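Local structure of aminotransferase TlmJ (Streptoalloteichus hindustanus, 5UID) at residues G29-G34 against N248-S253; K38-D43 against I254-L259; V56-C61 against G195-R200; L65-E70 against F241-I246; P154-S159 against V178-F183. The protein is a pyridoxal phosphate-binding aminotransferase of the DegT/DnrJ/EryC1 family, probably transferring amino groups in natural-product biosynthesis. One frame throughout, in Å; residues are numbered along the deposited sequence.

Contact 1: residues G29-G34 against N248-S253; sequences GWLGRG and NDVAAS. With PLP (pyridoxal-5'-phosphate), chain J.
Asp-249 joins the loop 29-34 to the start of helix 249-280 through polar contacts made by both its backbone and its side chain. The loop links helix 16-28 to helix 35-48. Asp-249 N donates to Leu-31 O at 3.0 Å, coming from above the plane of that carbonyl. A second, weak bond runs from the same nitrogen to Gly-32 O. In the other direction, Gly-34 N donates to Asp-249 OD1 at 2.7 Å and meets the oxygen from above the carboxylate plane. The carboxylate also bonds Arg-36 N and Thr-37 OG1, at the start of helix 35-48. Water 1 donates to Asp-249 OD2 and to Trp-30 O. Within the loop, Trp-30 NE1 donates to Arg-33 O at 3.2 Å, nearly in its own ring plane. Leu-31 and Val-250 lie side by side, with Leu-31 CG 3.7 Å from Val-250 CG2. The other branch of Val-250, CG1, is anti to the backbone N (chi1 -169°) and packs 3.5 Å from C2A of PLP. Asn-248 OD1 caps the helix by accepting from Ala-251 N at 2.9 Å. Asn-248 ND2 sits 3.4 Å from PLP C5A and bonds Asp-193 OD2 of the second subunit. Here an N-capped helix start forms part of a pyridoxal phosphate pocket at a subunit interface.

Contact 2: residues K38-D43 against I254-L259; sequences KVFEAD and IGSVQL
The Phe-40 ring has Gly-255 CA over one face, in a CH-pi contact 3.9 Å from the ring centroid and offset toward the rim. Ser-256 N and Leu-259 CD2 approach the ring obliquely. The ring comes nearest to the other helix at CE1, 3.3 Å from Gly-255 C. Phe-40 CG is anti to the backbone N (chi1 -178°), and the ring bridges two helices whose segments run 28° apart. Their axes come within 9.1 Å. The missing side chain of Gly-255 matters, because a CB there would clash with Phe-40 CZ. The ring also packs on Met-196 and Phe-183. An alanine in place of Phe-40 would probably open a gap over Gly-255 and remove the ring's share of the packing on Met-196 and Phe-183. Beside the ring, Ser-256 OG lies 3.2 Å from Asp-43 OD2. Water 2 donates to Asp-43 OD2 at 2.8 Å and to Ser-256 O at 2.9 Å, so it links carboxylate and helix backbone. Leu-259 CD2 packs on Asp-43 CB at 3.7 Å. The ring thus lies against Gly-255 with no side chain between, while the water and the serine hydroxyl beside Asp-43 OD2 would probably ease its charge next to the apolar packing.

Contact 3: residues V56-C61 against G195-R200; sequences VSVSCC and GMLCFR
Val-56 to Val-58 pair antiparallel with Gly-195 to Leu-197, the two strand axes lying 150° apart, and four backbone bonds hold the pair. Val-56 and Leu-197 bond each other both ways, as do Val-58 and Gly-195. The bond from Val-58 N to Gly-195 O is nearly straight at 177°, although the donor stands above the carbonyl plane. On one face, Val-58 CG1 meets Leu-197 CD1 at 3.8 Å, the side chains crossing at about a right angle. Val-58 CG2 takes the crowded position between backbone N and carbonyl carbon, and it reaches to 3.4 Å from Gly-195 C. A CB on Gly-195 would clash with it and with Cys-60 C. On the other face, selenomethionine Met-196 bends at chi2 and chi3, and its SE lies 3.8 Å from Ser-57 CA. Water 3 joins Ser-57 OG, at 2.9 Å, to Gly-195 O, to which it donates. Gly-195 O thus has two donors, a strand amide and a water, while the valine and leucine face is apolar.

Contact 4: residues L65-E70 against F241-I246; sequences LFLSME and FGRRSI
Arg-243 leaves the backbone with CG anti to the carbonyl carbon (chi1 -61°) and bends at chi3 (-59°), and its guanidinium comes to Glu-70, whose chain is extended beyond CG. The result is a salt bridge between helix 61-72 and the loop ahead of helix 249-280, within a fold type I aminotransferase. Arg-243 NH1 donates to Glu-70 OE2 at 3.1 Å, meeting the syn lone pair of that oxygen. NH2 makes a weak bond to the same oxygen at 3.3 Å. Glu-70 OE2 thus sits at the guanidinium edge, held by two nitrogens, while the carboxylate and guanidinium planes stand 73° apart. NH2 also forms a salt bridge with Glu-63 OE2, which accepts from Ser-245 OG as well. Two carboxylates would be likely to stabilise the arginine charge. Arg-243 of the second subunit approaches with its own NE, so the site lies at the dimer interface. A leucine in place of Arg-243 would probably leave the carboxylates of Glu-70 and Glu-63 without this positive mate, their charges no longer balanced by it. Arg-243 NH2 also packs on Phe-66 CB at 3.8 Å. Nearby, Leu-67 CD1 rests 4.0 Å from Ser-245 CB.

Contact 5: residues P154-S159 against V178-F183; sequences PLVEDS and VGVWSF
Ser-159 CB sits over one face of the Trp-181 ring, 3.7 Å from the centroid of its five-membered ring, in a CH-pi contact. Trp-181 CG is anti to the carbonyl carbon (chi1 -71°), which starts the indole back toward Ser-159. Ser-159 OG is also anti to its carbonyl carbon (chi1 -48°) and makes a weak bond to Glu-157 O. The side chains of Val-156 and Val-178 lie side by side and point the same way, with Val-156 CG2 4.2 Å from Val-178 CB. Val-156 CG1 also meets Val-180 CG2. All three valines have CG1 anti to the backbone N. Glu-157 leaves the other face, extended beyond CG, and its carboxylate bonds Gly-173 N, His-133 NE2 and Gly-176 N. The strands run parallel, and their backbone bonds include Glu-157 N to Val-178 O at 2.7 Å and Ser-159 N to Val-180 O at 2.7 Å. The latter donor lies nearly along the C=O axis. Asp-158 OD1 bonds Ala-160 N, and Ser-182 OG bonds the phosphate of the pyridoxal-modified lysine at position 187. Adjacent parallel strands whose ends reach the cofactor are typical of the large-domain sheet of fold type I aminotransferases.

In the fold
From the N terminus, residues 29-34 meet 248-253 to close the loop of contact 1. Helix 35-48 follows and meets 254-259 in contact 2. These two contacts cross, both use helix 249-280, and both enclose contacts 3, 4 and 5. Contact 3 joins strand 55-58 to strand 195-199. Contact 4 then ties helix 61-72 to the loop 241-246, and it crosses contact 3. Contact 5 is the innermost and closes the short span from 154 to 183. Strands 178-182 and 195-199 are neighbours, so contacts 3 and 5 belong to one sheet. Helix 35-48 packs on that sheet, and contacts 1 and 4 face the second subunit.

Contact 1: residues G29-G34 against N248-S253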
# COMPACT_ATOMS: atom_id res chain seq x y z
N GLY A 29 -7.03 7.72 18.67
CA GLY A 29 -5.59 7.83 18.57
C GLY A 29 -4.88 6.59 18.06
O GLY A 29 -3.65 6.61 17.96
N TRP A 30 -5.61 5.52 17.74
CA TRP A 30 -5.02 4.30 17.19
C TRP A 30 -5.49 4.17 15.75
O TRP A 30 -6.58 3.67 15.48
CB TRP A 30 -5.41 3.08 18.02
CG TRP A 30 -4.60 1.86 17.68
CD1 TRP A 30 -4.86 0.95 16.70
CD2 TRP A 30 -3.38 1.44 18.31
NE1 TRP A 30 -3.88 -0.02 16.68
CE2 TRP A 30 -2.96 0.26 17.66
CE3 TRP A 30 -2.61 1.94 19.36
CZ2 TRP A 30 -1.81 -0.43 18.03
CZ3 TRP A 30 -1.46 1.26 19.72
CH2 TRP A 30 -1.07 0.08 19.06
N LEU A 31 -4.65 4.62 14.81
CA LEU A 31 -5.01 4.63 13.41
C LEU A 31 -4.44 3.45 12.62
O LEU A 31 -4.99 3.11 11.57
CB LEU A 31 -4.57 5.95 12.75
CG LEU A 31 -5.46 7.19 12.93
CD1 LEU A 31 -5.64 7.58 14.39
CD2 LEU A 31 -4.90 8.36 12.13
N GLY A 32 -3.37 2.83 13.11
CA GLY A 32 -2.78 1.69 12.44
C GLY A 32 -3.62 0.44 12.63
O GLY A 32 -4.73 0.46 13.18
N ARG A 33 -3.07 -0.68 12.17
CA ARG A 33 -3.74 -1.97 12.31
C ARG A 33 -4.04 -2.25 13.78
O ARG A 33 -3.13 -2.31 14.61
CB ARG A 33 -2.88 -3.08 11.72
CG ARG A 33 -3.49 -3.74 10.49
CD ARG A 33 -2.68 -4.94 10.03
NE ARG A 33 -2.77 -6.07 10.95
CZ ARG A 33 -1.78 -6.49 11.73
NH1 ARG A 33 -0.60 -5.87 11.70
NH2 ARG A 33 -1.95 -7.52 12.54
N GLY A 34 -5.33 -2.41 14.10
CA GLY A 34 -5.74 -2.66 15.46
C GLY A 34 -7.08 -3.38 15.54
O GLY A 34 -7.40 -4.24 14.72
N ASN A 248 -4.93 -0.29 7.50
CA ASN A 248 -4.99 0.41 8.77
C ASN A 248 -6.43 0.45 9.27
O ASN A 248 -7.38 0.14 8.54
CB ASN A 248 -4.40 1.82 8.66
CG ASN A 248 -5.09 2.67 7.61
OD1 ASN A 248 -6.24 3.07 7.77
ND2 ASN A 248 -4.38 2.96 6.52
N ASP A 249 -6.59 0.86 10.53
CA ASP A 249 -7.91 0.86 11.16
C ASP A 249 -8.81 1.97 10.63
O ASP A 249 -10.03 1.88 10.79
CB ASP A 249 -7.78 1.00 12.68
CG ASP A 249 -7.68 -0.35 13.38
OD1 ASP A 249 -7.43 -1.36 12.69
OD2 ASP A 249 -7.87 -0.40 14.61
N VAL A 250 -8.24 3.01 10.02
CA VAL A 250 -9.09 4.02 9.39
C VAL A 250 -9.82 3.43 8.20
O VAL A 250 -11.05 3.53 8.09
CB VAL A 250 -8.25 5.25 8.99
CG1 VAL A 250 -9.16 6.40 8.60
CG2 VAL A 250 -7.34 5.66 10.13
N ALA A 251 -9.08 2.76 7.31
CA ALA A 251 -9.71 2.11 6.17
C ALA A 251 -10.61 0.97 6.62
O ALA A 251 -11.69 0.76 6.05
CB ALA A 251 -8.63 1.59 5.21
N ALA A 252 -10.19 0.21 7.64
CA ALA A 252 -10.99 -0.92 8.10
C ALA A 252 -12.32 -0.46 8.68
O ALA A 252 -13.36 -1.11 8.46
CB ALA A 252 -10.21 -1.72 9.14
N SER A 253 -12.33 0.66 9.42
CA SER A 253 -13.58 1.15 9.98
C SER A 253 -14.54 1.61 8.88
O SER A 253 -15.75 1.44 9.00
CB SER A 253 -13.31 2.28 10.97
OG SER A 253 -12.90 3.46 10.30
N1 PLP J . -7.11 6.88 5.65
C2 PLP J . -8.17 6.53 4.85
C2A PLP J . -9.55 7.00 5.18
C3 PLP J . -7.96 5.73 3.73
O3 PLP J . -9.03 5.40 2.94
C4 PLP J . -6.69 5.27 3.40
C4A PLP J . -6.64 3.98 2.62
O4A PLP J . -6.11 2.97 3.07
C5 PLP J . -5.62 5.63 4.22
C6 PLP J . -5.84 6.43 5.34
C5A PLP J . -4.20 5.19 3.93
O4P PLP J . -3.90 5.32 2.56
O HOH W 1 -8.53 1.75 16.10

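Contact 2: residues K38-D43 against I254-L259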
# COMPACT_ATOMS: atom_id res chain seq x y z
N LYS A 38 -9.43 -6.11 12.93
CA LYS A 38 -9.92 -7.43 13.34
C LYS A 38 -11.43 -7.53 13.15
O LYS A 38 -11.94 -8.58 12.73
CB LYS A 38 -9.53 -7.70 14.79
CG LYS A 38 -9.80 -9.12 15.26
CD LYS A 38 -9.38 -9.32 16.71
CE LYS A 38 -9.73 -10.71 17.20
NZ LYS A 38 -9.36 -10.92 18.63
N VAL A 39 -12.16 -6.45 13.44
CA VAL A 39 -13.61 -6.47 13.27
C VAL A 39 -13.97 -6.57 11.79
O VAL A 39 -14.85 -7.35 11.41
CB VAL A 39 -14.23 -5.23 13.93
CG1 VAL A 39 -15.67 -5.05 13.48
CG2 VAL A 39 -14.16 -5.35 15.45
N PHE A 40 -13.30 -5.79 10.94
CA PHE A 40 -13.62 -5.83 9.51
C PHE A 40 -13.30 -7.19 8.90
O PHE A 40 -14.06 -7.70 8.07
CB PHE A 40 -12.87 -4.72 8.77
CG PHE A 40 -13.17 -4.66 7.30
CD1 PHE A 40 -14.48 -4.77 6.84
CD2 PHE A 40 -12.16 -4.48 6.37
CE1 PHE A 40 -14.77 -4.72 5.49
CE2 PHE A 40 -12.44 -4.41 5.02
CZ PHE A 40 -13.75 -4.53 4.58
N GLU A 41 -12.17 -7.80 9.30
CA GLU A 41 -11.87 -9.15 8.86
C GLU A 41 -12.97 -10.12 9.28
O GLU A 41 -13.46 -10.92 8.46
CB GLU A 41 -10.52 -9.60 9.41
CG GLU A 41 -9.32 -8.93 8.75
CD GLU A 41 -7.99 -9.48 9.24
OE1 GLU A 41 -8.00 -10.41 10.07
OE2 GLU A 41 -6.94 -8.98 8.78
N ALA A 42 -13.39 -10.05 10.54
CA ALA A 42 -14.47 -10.92 11.01
C ALA A 42 -15.77 -10.64 10.27
O ALA A 42 -16.52 -11.57 9.94
CB ALA A 42 -14.65 -10.76 12.52
N ASP A 43 -16.05 -9.37 10.00
CA ASP A 43 -17.26 -9.02 9.25
C ASP A 43 -17.19 -9.57 7.83
O ASP A 43 -18.15 -10.17 7.34
CB ASP A 43 -17.44 -7.50 9.23
CG ASP A 43 -17.86 -6.95 10.58
OD1 ASP A 43 -18.15 -7.75 11.49
OD2 ASP A 43 -17.91 -5.71 10.73
N ILE A 254 -14.00 2.19 7.82
CA ILE A 254 -14.82 2.50 6.65
C ILE A 254 -15.36 1.21 6.03
O ILE A 254 -16.51 1.15 5.59
CB ILE A 254 -14.01 3.32 5.63
CG1 ILE A 254 -13.59 4.66 6.24
CG2 ILE A 254 -14.80 3.53 4.34
CD1 ILE A 254 -12.77 5.51 5.30
N GLY A 255 -14.53 0.16 5.99
CA GLY A 255 -14.95 -1.09 5.37
C GLY A 255 -16.15 -1.72 6.05
O GLY A 255 -17.05 -2.24 5.38
N SER A 256 -16.17 -1.70 7.38
CA SER A 256 -17.31 -2.27 8.10
C SER A 256 -18.59 -1.51 7.77
O SER A 256 -19.67 -2.11 7.67
CB SER A 256 -17.05 -2.25 9.61
OG SER A 256 -16.08 -3.23 9.96
N VAL A 257 -18.50 -0.19 7.59
CA VAL A 257 -19.67 0.59 7.23
C VAL A 257 -20.10 0.27 5.80
O VAL A 257 -21.29 0.05 5.53
CB VAL A 257 -19.40 2.10 7.42
CG1 VAL A 257 -20.58 2.92 6.94
CG2 VAL A 257 -19.08 2.41 8.87
N GLN A 258 -19.14 0.23 4.88
CA GLN A 258 -19.46 -0.08 3.49
C GLN A 258 -20.02 -1.49 3.35
O GLN A 258 -20.91 -1.73 2.52
CB GLN A 258 -18.22 0.10 2.61
CG GLN A 258 -17.79 1.54 2.42
CD GLN A 258 -18.48 2.21 1.25
OE1 GLN A 258 -18.35 1.77 0.10
NE2 GLN A 258 -19.22 3.28 1.53
N LEU A 259 -19.52 -2.43 4.15
CA LEU A 259 -20.01 -3.80 4.08
C LEU A 259 -21.48 -3.88 4.48
O LEU A 259 -22.26 -4.61 3.85
CB LEU A 259 -19.15 -4.71 4.95
CG LEU A 259 -19.49 -6.20 4.93
CD1 LEU A 259 -19.52 -6.71 3.49
CD2 LEU A 259 -18.49 -6.99 5.76
O HOH W 2 -19.64 -4.78 8.71

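Contact 3: residues V56-C61 against G195-R200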
# COMPACT_ATOMS: atom_id res chain seq x y z
N VAL A 56 -7.23 -12.38 5.55
CA VAL A 56 -6.11 -11.51 5.89
C VAL A 56 -6.28 -10.18 5.16
O VAL A 56 -6.34 -10.15 3.92
CB VAL A 56 -4.75 -12.14 5.53
CG1 VAL A 56 -3.62 -11.21 5.93
CG2 VAL A 56 -4.59 -13.51 6.20
N SER A 57 -6.34 -9.09 5.92
CA SER A 57 -6.42 -7.76 5.33
C SER A 57 -5.07 -7.35 4.76
O SER A 57 -4.02 -7.62 5.35
CB SER A 57 -6.87 -6.75 6.39
OG SER A 57 -6.91 -5.43 5.86
N VAL A 58 -5.09 -6.70 3.59
CA VAL A 58 -3.89 -6.22 2.93
C VAL A 58 -4.14 -4.81 2.40
O VAL A 58 -5.25 -4.28 2.46
CB VAL A 58 -3.42 -7.15 1.79
CG1 VAL A 58 -2.87 -8.45 2.35
CG2 VAL A 58 -4.56 -7.42 0.81
N SER A 59 -3.07 -4.21 1.86
CA SER A 59 -3.13 -2.81 1.46
C SER A 59 -4.00 -2.60 0.22
O SER A 59 -4.67 -1.57 0.10
CB SER A 59 -1.72 -2.27 1.22
OG SER A 59 -1.06 -3.03 0.22
N CYS A 60 -3.98 -3.55 -0.70
CA CYS A 60 -4.76 -3.45 -1.93
C CYS A 60 -4.80 -4.82 -2.60
O CYS A 60 -4.12 -5.75 -2.17
CB CYS A 60 -4.17 -2.39 -2.88
SG CYS A 60 -2.52 -2.78 -3.48
N CYS A 61 -5.60 -4.92 -3.66
CA CYS A 61 -5.76 -6.20 -4.33
C CYS A 61 -4.51 -6.59 -5.10
O CYS A 61 -4.11 -7.76 -5.10
CB CYS A 61 -6.97 -6.16 -5.27
SG CYS A 61 -7.33 -7.74 -6.08
N GLY A 195 -7.38 -4.01 0.51
CA GLY A 195 -7.46 -5.33 -0.09
C GLY A 195 -7.82 -6.37 0.96
O GLY A 195 -7.83 -6.10 2.16
N MSE A 196 -8.11 -7.56 0.47
CA MSE A 196 -8.43 -8.68 1.34
C MSE A 196 -8.02 -9.99 0.70
O MSE A 196 -8.19 -10.18 -0.50
CB MSE A 196 -9.93 -8.69 1.67
CG MSE A 196 -10.31 -9.66 2.77
SE MSE A 196 -9.88 -9.02 4.57
CE MSE A 196 -11.26 -7.65 4.72
N LEU A 197 -7.47 -10.89 1.51
CA LEU A 197 -7.09 -12.22 1.07
C LEU A 197 -7.92 -13.26 1.80
O LEU A 197 -8.25 -13.09 2.97
CB LEU A 197 -5.60 -12.48 1.32
CG LEU A 197 -4.61 -11.81 0.38
CD1 LEU A 197 -3.20 -11.92 0.93
CD2 LEU A 197 -4.70 -12.45 -1.00
N CYS A 198 -8.28 -14.33 1.09
CA CYS A 198 -8.95 -15.47 1.69
C CYS A 198 -8.26 -16.74 1.23
O CYS A 198 -8.12 -16.97 0.03
CB CYS A 198 -10.44 -15.51 1.32
SG CYS A 198 -11.35 -16.88 2.09
N PHE A 199 -7.83 -17.55 2.19
CA PHE A 199 -7.11 -18.78 1.91
C PHE A 199 -7.93 -19.99 2.34
O PHE A 199 -8.53 -19.99 3.42
CB PHE A 199 -5.76 -18.80 2.63
CG PHE A 199 -4.81 -17.73 2.19
CD1 PHE A 199 -4.83 -16.48 2.79
CD2 PHE A 199 -3.91 -17.96 1.17
CE1 PHE A 199 -3.97 -15.49 2.38
CE2 PHE A 199 -3.04 -16.98 0.75
CZ PHE A 199 -3.07 -15.74 1.35
N ARG A 200 -7.97 -21.00 1.48
CA ARG A 200 -8.57 -22.27 1.88
C ARG A 200 -7.76 -22.94 2.97
O ARG A 200 -8.31 -23.56 3.88
CB ARG A 200 -8.71 -23.18 0.66
CG ARG A 200 -9.93 -24.08 0.69
CD ARG A 200 -10.73 -23.93 -0.59
NE ARG A 200 -10.87 -25.18 -1.32
CZ ARG A 200 -12.03 -25.66 -1.75
NH1 ARG A 200 -13.15 -24.99 -1.54
NH2 ARG A 200 -12.08 -26.82 -2.41
O HOH W 3 -8.83 -4.21 4.13

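Contact 4: residues L65-E70 against F241-I246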
# COMPACT_ATOMS: atom_id res chain seq x y z
N LEU A 65 -2.44 -9.93 -4.88
CA LEU A 65 -2.09 -10.81 -6.00
C LEU A 65 -0.60 -11.12 -6.01
O LEU A 65 -0.20 -12.27 -6.22
CB LEU A 65 -2.52 -10.17 -7.32
CG LEU A 65 -4.03 -10.10 -7.60
CD1 LEU A 65 -4.32 -9.13 -8.74
CD2 LEU A 65 -4.59 -11.48 -7.92
N PHE A 66 0.24 -10.10 -5.79
CA PHE A 66 1.68 -10.33 -5.70
C PHE A 66 2.02 -11.28 -4.56
O PHE A 66 2.87 -12.17 -4.72
CB PHE A 66 2.42 -9.00 -5.52
CG PHE A 66 2.81 -8.34 -6.80
CD1 PHE A 66 1.87 -7.68 -7.58
CD2 PHE A 66 4.13 -8.35 -7.23
CE1 PHE A 66 2.23 -7.06 -8.76
CE2 PHE A 66 4.50 -7.74 -8.41
CZ PHE A 66 3.55 -7.09 -9.18
N LEU A 67 1.37 -11.12 -3.41
CA LEU A 67 1.65 -11.99 -2.27
C LEU A 67 1.28 -13.43 -2.57
O LEU A 67 2.02 -14.36 -2.20
CB LEU A 67 0.89 -11.50 -1.03
CG LEU A 67 1.39 -10.22 -0.36
CD1 LEU A 67 0.44 -9.81 0.76
CD2 LEU A 67 2.80 -10.40 0.16
N SER A 68 0.15 -13.65 -3.25
CA SER A 68 -0.28 -15.02 -3.53
C SER A 68 0.72 -15.74 -4.43
O SER A 68 1.01 -16.92 -4.23
CB SER A 68 -1.67 -15.02 -4.14
OG SER A 68 -1.66 -14.45 -5.44
N MSE A 69 1.26 -15.04 -5.42
CA MSE A 69 2.27 -15.63 -6.30
C MSE A 69 3.55 -15.91 -5.53
O MSE A 69 4.28 -16.85 -5.85
CB MSE A 69 2.55 -14.72 -7.50
CG MSE A 69 1.37 -14.55 -8.45
SE MSE A 69 0.72 -16.25 -9.18
CE MSE A 69 -1.06 -16.25 -8.40
N GLU A 70 3.84 -15.09 -4.52
CA GLU A 70 4.99 -15.36 -3.66
C GLU A 70 4.74 -16.57 -2.77
O GLU A 70 5.59 -17.46 -2.67
CB GLU A 70 5.30 -14.12 -2.81
CG GLU A 70 5.81 -12.93 -3.60
CD GLU A 70 5.96 -11.68 -2.75
OE1 GLU A 70 5.85 -11.79 -1.51
OE2 GLU A 70 6.20 -10.60 -3.31
N PHE A 241 11.95 -11.61 3.27
CA PHE A 241 12.25 -10.21 2.96
C PHE A 241 11.00 -9.50 2.44
O PHE A 241 10.94 -9.00 1.32
CB PHE A 241 13.40 -10.15 1.95
CG PHE A 241 14.65 -10.85 2.40
CD1 PHE A 241 15.16 -10.64 3.67
CD2 PHE A 241 15.30 -11.74 1.56
CE1 PHE A 241 16.30 -11.29 4.10
CE2 PHE A 241 16.45 -12.39 1.98
CZ PHE A 241 16.95 -12.16 3.25
N GLY A 242 9.98 -9.45 3.31
CA GLY A 242 8.69 -8.96 2.90
C GLY A 242 8.58 -7.45 2.91
O GLY A 242 9.31 -6.74 3.62
N ARG A 243 7.65 -6.95 2.10
CA ARG A 243 7.28 -5.54 2.11
C ARG A 243 6.33 -5.28 3.28
O ARG A 243 6.05 -6.17 4.09
CB ARG A 243 6.65 -5.15 0.77
CG ARG A 243 7.56 -5.33 -0.43
CD ARG A 243 6.85 -5.02 -1.73
NE ARG A 243 5.67 -5.87 -1.92
CZ ARG A 243 5.70 -7.07 -2.48
NH1 ARG A 243 6.84 -7.58 -2.92
NH2 ARG A 243 4.58 -7.77 -2.61
N ARG A 244 5.81 -4.06 3.37
CA ARG A 244 4.76 -3.71 4.33
C ARG A 244 3.46 -3.66 3.54
O ARG A 244 3.20 -2.71 2.80
CB ARG A 244 5.07 -2.39 5.02
CG ARG A 244 4.18 -2.09 6.22
CD ARG A 244 4.62 -0.81 6.90
NE ARG A 244 3.78 -0.43 8.03
CZ ARG A 244 2.71 0.36 7.94
NH1 ARG A 244 2.35 0.85 6.76
NH2 ARG A 244 2.01 0.67 9.02
N SER A 245 2.63 -4.69 3.72
CA SER A 245 1.47 -4.92 2.86
C SER A 245 0.16 -4.89 3.65
O SER A 245 -0.82 -5.51 3.24
CB SER A 245 1.62 -6.25 2.13
OG SER A 245 2.89 -6.35 1.50
N ILE A 246 0.14 -4.18 4.76
CA ILE A 246 -1.01 -4.17 5.65
C ILE A 246 -1.86 -2.94 5.37
O ILE A 246 -1.44 -1.98 4.72
CB ILE A 246 -0.58 -4.22 7.13
CG1 ILE A 246 0.30 -3.01 7.46
CG2 ILE A 246 0.14 -5.52 7.44
CD1 ILE A 246 0.63 -2.87 8.94

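Contact 5: residues P154-S159 against V178-F183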
# COMPACT_ATOMS: atom_id res chain seq x y z
N PRO A 154 -3.18 -24.92 -8.14
CA PRO A 154 -3.86 -23.94 -7.28
C PRO A 154 -4.60 -22.90 -8.11
O PRO A 154 -4.11 -22.43 -9.14
CB PRO A 154 -2.71 -23.31 -6.48
CG PRO A 154 -1.60 -24.31 -6.55
CD PRO A 154 -1.73 -24.96 -7.89
N LEU A 155 -5.80 -22.55 -7.65
CA LEU A 155 -6.65 -21.57 -8.32
C LEU A 155 -6.73 -20.31 -7.48
O LEU A 155 -7.11 -20.37 -6.30
CB LEU A 155 -8.04 -22.14 -8.58
CG LEU A 155 -9.04 -21.15 -9.16
CD1 LEU A 155 -8.58 -20.67 -10.53
CD2 LEU A 155 -10.43 -21.77 -9.25
N VAL A 156 -6.38 -19.17 -8.07
CA VAL A 156 -6.47 -17.87 -7.42
C VAL A 156 -7.61 -17.10 -8.07
O VAL A 156 -7.67 -16.97 -9.30
CB VAL A 156 -5.15 -17.09 -7.53
CG1 VAL A 156 -5.27 -15.74 -6.85
CG2 VAL A 156 -4.01 -17.90 -6.93
N GLU A 157 -8.51 -16.58 -7.24
CA GLU A 157 -9.67 -15.83 -7.72
C GLU A 157 -9.44 -14.34 -7.47
O GLU A 157 -9.45 -13.89 -6.32
CB GLU A 157 -10.94 -16.29 -7.02
CG GLU A 157 -11.54 -17.57 -7.57
CD GLU A 157 -12.80 -17.95 -6.83
OE1 GLU A 157 -12.72 -18.81 -5.93
OE2 GLU A 157 -13.86 -17.37 -7.13
N ASP A 158 -9.24 -13.59 -8.55
CA ASP A 158 -9.28 -12.13 -8.47
C ASP A 158 -10.75 -11.75 -8.43
O ASP A 158 -11.42 -11.61 -9.45
CB ASP A 158 -8.55 -11.49 -9.65
CG ASP A 158 -8.47 -9.97 -9.55
OD1 ASP A 158 -9.13 -9.39 -8.66
OD2 ASP A 158 -7.74 -9.36 -10.35
N SER A 159 -11.27 -11.58 -7.21
CA SER A 159 -12.68 -11.30 -6.98
C SER A 159 -12.99 -9.81 -6.88
O SER A 159 -14.00 -9.43 -6.28
CB SER A 159 -13.15 -12.02 -5.71
OG SER A 159 -12.72 -13.37 -5.72
N VAL A 178 -7.16 -19.49 -3.28
CA VAL A 178 -6.94 -18.14 -2.78
C VAL A 178 -7.94 -17.20 -3.43
O VAL A 178 -8.22 -17.31 -4.63
CB VAL A 178 -5.50 -17.66 -3.03
CG1 VAL A 178 -5.28 -16.27 -2.43
CG2 VAL A 178 -4.48 -18.65 -2.47
N GLY A 179 -8.48 -16.28 -2.65
CA GLY A 179 -9.32 -15.20 -3.17
C GLY A 179 -8.74 -13.86 -2.78
O GLY A 179 -8.21 -13.70 -1.68
N VAL A 180 -8.84 -12.89 -3.69
CA VAL A 180 -8.36 -11.54 -3.47
C VAL A 180 -9.46 -10.56 -3.84
O VAL A 180 -10.14 -10.73 -4.87
CB VAL A 180 -7.07 -11.24 -4.27
CG1 VAL A 180 -6.33 -10.07 -3.66
CG2 VAL A 180 -6.18 -12.47 -4.36
N TRP A 181 -9.64 -9.53 -3.02
CA TRP A 181 -10.64 -8.49 -3.25
C TRP A 181 -9.98 -7.13 -3.27
O TRP A 181 -8.90 -6.92 -2.70
CB TRP A 181 -11.73 -8.51 -2.17
CG TRP A 181 -12.65 -9.69 -2.25
CD1 TRP A 181 -13.91 -9.71 -2.77
CD2 TRP A 181 -12.38 -11.02 -1.80
NE1 TRP A 181 -14.45 -10.97 -2.67
CE2 TRP A 181 -13.53 -11.79 -2.07
CE3 TRP A 181 -11.29 -11.63 -1.19
CZ2 TRP A 181 -13.60 -13.14 -1.76
CZ3 TRP A 181 -11.36 -12.97 -0.88
CH2 TRP A 181 -12.52 -13.71 -1.17
N SER A 182 -10.64 -6.18 -3.93
CA SER A 182 -10.19 -4.79 -3.99
C SER A 182 -11.24 -3.88 -3.38
O SER A 182 -12.44 -4.04 -3.62
CB SER A 182 -9.92 -4.34 -5.43
OG SER A 182 -9.67 -2.94 -5.45
N PHE A 183 -10.77 -2.91 -2.59
CA PHE A 183 -11.62 -1.87 -2.03
C PHE A 183 -11.16 -0.49 -2.49
O PHE A 183 -11.33 0.50 -1.77
CB PHE A 183 -11.65 -1.96 -0.51
CG PHE A 183 -11.98 -3.34 0.02
CD1 PHE A 183 -13.03 -4.07 -0.51
CD2 PHE A 183 -11.23 -3.90 1.04
CE1 PHE A 183 -13.34 -5.34 -0.03
CE2 PHE A 183 -11.53 -5.17 1.53
CZ PHE A 183 -12.58 -5.89 0.99